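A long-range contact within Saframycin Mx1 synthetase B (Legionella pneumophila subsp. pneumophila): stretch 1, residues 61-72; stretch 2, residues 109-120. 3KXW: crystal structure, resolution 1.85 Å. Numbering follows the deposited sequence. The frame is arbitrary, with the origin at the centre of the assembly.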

# COMPACT_ATOMS: atom_id res chain seq x y z
N GLY A 61 29.51 8.59 10.49
CA GLY A 61 29.28 8.42 11.90
C GLY A 61 28.02 7.65 12.25
O GLY A 61 27.73 7.49 13.42
N ALA A 62 27.26 7.18 11.26
CA ALA A 62 26.10 6.34 11.58
C ALA A 62 26.51 4.98 12.13
O ALA A 62 27.43 4.34 11.61
CB ALA A 62 25.16 6.17 10.35
N LYS A 63 25.81 4.52 13.16
CA LYS A 63 26.14 3.29 13.89
C LYS A 63 24.98 2.31 13.80
O LYS A 63 23.86 2.72 13.54
CB LYS A 63 26.38 3.64 15.36
CG LYS A 63 27.48 4.67 15.57
CD LYS A 63 28.81 4.18 15.06
CE LYS A 63 29.86 5.26 15.22
NZ LYS A 63 31.19 4.82 14.69
N PRO A 64 25.25 1.01 14.02
CA PRO A 64 24.15 0.03 14.01
C PRO A 64 23.04 0.41 14.97
O PRO A 64 23.30 0.73 16.14
CB PRO A 64 24.83 -1.25 14.48
CG PRO A 64 26.24 -1.10 14.02
CD PRO A 64 26.56 0.35 14.20
N GLY A 65 21.80 0.38 14.48
CA GLY A 65 20.66 0.78 15.29
C GLY A 65 20.21 2.22 15.09
O GLY A 65 19.08 2.55 15.43
N ASP A 66 21.07 3.07 14.54
CA ASP A 66 20.69 4.44 14.18
C ASP A 66 19.66 4.40 13.04
O ASP A 66 19.73 3.52 12.16
CB ASP A 66 21.90 5.26 13.68
CG ASP A 66 22.87 5.69 14.79
OD1 ASP A 66 22.53 5.56 15.98
OD2 ASP A 66 23.99 6.16 14.44
N ARG A 67 18.73 5.35 13.03
CA ARG A 67 17.77 5.46 11.95
C ARG A 67 18.33 6.38 10.87
O ARG A 67 18.90 7.43 11.17
CB ARG A 67 16.41 5.98 12.43
CG ARG A 67 15.53 4.93 13.10
CD ARG A 67 16.09 4.53 14.47
NE ARG A 67 16.03 5.62 15.44
CZ ARG A 67 16.85 5.73 16.49
NH1 ARG A 67 17.80 4.82 16.69
NH2 ARG A 67 16.71 6.75 17.34
N VAL A 68 18.13 5.98 9.62
CA VAL A 68 18.49 6.80 8.47
C VAL A 68 17.23 7.03 7.67
O VAL A 68 16.57 6.09 7.23
CB VAL A 68 19.57 6.12 7.60
CG1 VAL A 68 19.88 6.96 6.34
CG2 VAL A 68 20.83 5.84 8.42
N LEU A 69 16.86 8.30 7.53
CA LEU A 69 15.67 8.70 6.80
C LEU A 69 15.92 8.61 5.29
O LEU A 69 16.95 9.06 4.81
CB LEU A 69 15.30 10.14 7.18
CG LEU A 69 13.90 10.59 6.79
CD1 LEU A 69 12.87 9.74 7.56
CD2 LEU A 69 13.70 12.10 7.05
N LEU A 70 14.98 8.06 4.54
CA LEU A 70 15.18 7.92 3.10
C LEU A 70 14.10 8.69 2.38
O LEU A 70 12.96 8.27 2.34
CB LEU A 70 15.11 6.46 2.68
CG LEU A 70 16.10 5.55 3.39
CD1 LEU A 70 15.95 4.10 2.89
CD2 LEU A 70 17.53 6.02 3.16
N LEU A 71 14.47 9.85 1.84
CA LEU A 71 13.50 10.72 1.19
C LEU A 71 13.67 10.56 -0.30
O LEU A 71 14.60 11.15 -0.89
CB LEU A 71 13.70 12.16 1.66
CG LEU A 71 12.66 13.24 1.40
CD1 LEU A 71 13.06 14.53 2.13
CD2 LEU A 71 12.53 13.49 -0.10
N PHE A 72 12.81 9.75 -0.92
CA PHE A 72 12.93 9.43 -2.34
C PHE A 72 11.58 9.22 -2.99
O PHE A 72 10.68 8.62 -2.38
CB PHE A 72 13.72 8.12 -2.55
CG PHE A 72 15.18 8.24 -2.26
CD1 PHE A 72 16.06 8.68 -3.25
CD2 PHE A 72 15.67 7.90 -0.99
CE1 PHE A 72 17.43 8.82 -2.97
CE2 PHE A 72 17.03 8.01 -0.71
CZ PHE A 72 17.91 8.48 -1.70
N ARG A 109 6.48 14.70 11.61
CA ARG A 109 6.09 13.83 12.72
C ARG A 109 6.93 12.56 12.73
O ARG A 109 7.24 12.04 13.78
CB ARG A 109 4.59 13.49 12.67
CG ARG A 109 3.67 14.67 12.92
CD ARG A 109 2.22 14.36 12.53
NE ARG A 109 1.46 15.60 12.46
CZ ARG A 109 0.99 16.23 13.53
NH1 ARG A 109 1.16 15.71 14.73
NH2 ARG A 109 0.33 17.38 13.39
N ILE A 110 7.31 12.08 11.55
CA ILE A 110 8.16 10.89 11.45
C ILE A 110 9.59 11.19 11.93
O ILE A 110 10.20 10.41 12.66
CB ILE A 110 8.11 10.30 10.04
CG1 ILE A 110 6.79 9.57 9.84
CG2 ILE A 110 9.29 9.36 9.80
CD1 ILE A 110 6.55 9.05 8.42
N VAL A 111 10.10 12.35 11.55
CA VAL A 111 11.40 12.76 12.06
C VAL A 111 11.41 12.88 13.58
O VAL A 111 12.34 12.44 14.23
CB VAL A 111 11.90 14.07 11.39
CG1 VAL A 111 13.15 14.65 12.12
CG2 VAL A 111 12.19 13.81 9.92
N THR A 112 10.38 13.48 14.15
CA THR A 112 10.34 13.64 15.60
C THR A 112 10.29 12.28 16.31
O THR A 112 10.93 12.09 17.34
CB THR A 112 9.15 14.50 16.00
OG1 THR A 112 9.26 15.77 15.33
CG2 THR A 112 9.10 14.70 17.53
N ASN A 113 9.53 11.35 15.76
CA ASN A 113 9.39 10.03 16.35
C ASN A 113 10.68 9.21 16.23
O ASN A 113 11.19 8.68 17.22
CB ASN A 113 8.18 9.30 15.72
CG ASN A 113 7.94 7.92 16.33
OD1 ASN A 113 7.84 7.75 17.55
ND2 ASN A 113 7.83 6.92 15.47
N SER A 114 11.22 9.14 15.01
CA SER A 114 12.31 8.21 14.71
C SER A 114 13.71 8.76 14.97
O SER A 114 14.66 7.99 15.05
CB SER A 114 12.22 7.74 13.25
OG SER A 114 12.48 8.81 12.36
N LYS A 115 13.83 10.08 15.07
CA LYS A 115 15.11 10.74 15.36
C LYS A 115 16.31 10.21 14.54
O LYS A 115 17.31 9.76 15.10
CB LYS A 115 15.42 10.68 16.85
CG LYS A 115 14.34 11.35 17.70
CD LYS A 115 14.40 10.86 19.15
CE LYS A 115 13.60 11.74 20.11
NZ LYS A 115 12.18 11.90 19.73
N PRO A 116 16.21 10.30 13.21
CA PRO A 116 17.27 9.76 12.36
C PRO A 116 18.54 10.61 12.46
O PRO A 116 18.47 11.81 12.78
CB PRO A 116 16.68 9.91 10.96
CG PRO A 116 15.69 11.05 11.09
CD PRO A 116 15.07 10.81 12.43
N VAL A 117 19.68 10.00 12.18
CA VAL A 117 20.95 10.70 12.27
C VAL A 117 21.35 11.34 10.96
O VAL A 117 22.08 12.33 10.96
CB VAL A 117 22.10 9.80 12.78
CG1 VAL A 117 21.85 9.40 14.23
CG2 VAL A 117 22.34 8.57 11.87
N ILE A 118 20.86 10.77 9.86
CA ILE A 118 21.18 11.21 8.50
C ILE A 118 19.94 11.04 7.64
O ILE A 118 19.13 10.17 7.91
CB ILE A 118 22.30 10.36 7.88
CG1 ILE A 118 23.62 10.60 8.59
CG2 ILE A 118 22.48 10.65 6.39
CD1 ILE A 118 24.14 12.00 8.40
N VAL A 119 19.75 11.91 6.65
CA VAL A 119 18.74 11.68 5.62
C VAL A 119 19.42 11.60 4.25
O VAL A 119 20.30 12.41 3.94
CB VAL A 119 17.58 12.73 5.65
CG1 VAL A 119 18.11 14.15 5.56
CG2 VAL A 119 16.57 12.47 4.53
N LEU A 120 19.05 10.59 3.47
CA LEU A 120 19.50 10.46 2.09
C LEU A 120 18.40 10.90 1.13
O LEU A 120 17.22 10.63 1.35
CB LEU A 120 19.90 9.01 1.77
CG LEU A 120 20.95 8.46 2.75
CD1 LEU A 120 21.30 7.03 2.41
CD2 LEU A 120 22.24 9.31 2.77
O HOH W 1 19.06 7.44 14.79
O HOH W 2 13.89 7.77 18.38

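The two stretches are joined as neighbouring parallel strands, their axes 27° apart, and the last three of the four backbone bonds follow the regular parallel pattern. Before them, Val 117 N donates to Arg 67 O (2.9 Å, 156° at the hydrogen), in the place Ile 118 N would take in a regular ladder; Ile 118 N is 4.1 Å from Arg 67 O. Leu 69 N then donates to Ile 118 O (3.0 Å, 149°), Leu 120 N to Leu 69 O (2.9 Å, 161°) and Leu 71 N to Leu 120 O (2.9 Å, 161°). Leu 69 thus spends both its amide and its carbonyl on the partner strand, as does Leu 120.

At the start of the strand, Arg 67 ties the pair to the end of the helix. Its NE lies 2.8 Å from Ser 114 O, which sits near the guanidinium plane; NH2 adds a weak bond to the same oxygen (3.3 Å, 130°), while NH1 reaches back to Gly 65 O (2.9 Å). Arg 67 N is satisfied through water 1, 2.8 Å away, which donates to Lys 115 O at 2.9 Å.

Leu 69, with 115 Å² covered, packs CD2 against Val 111 CG2 (3.7 Å) and CB against Pro 116 CB (4.0 Å); an aliphatic side chain suits this apolar pocket. Across the sheet, Leu 120 CG meets Val 68 CG1 at 4.0 Å. Altogether 732 Å² is buried.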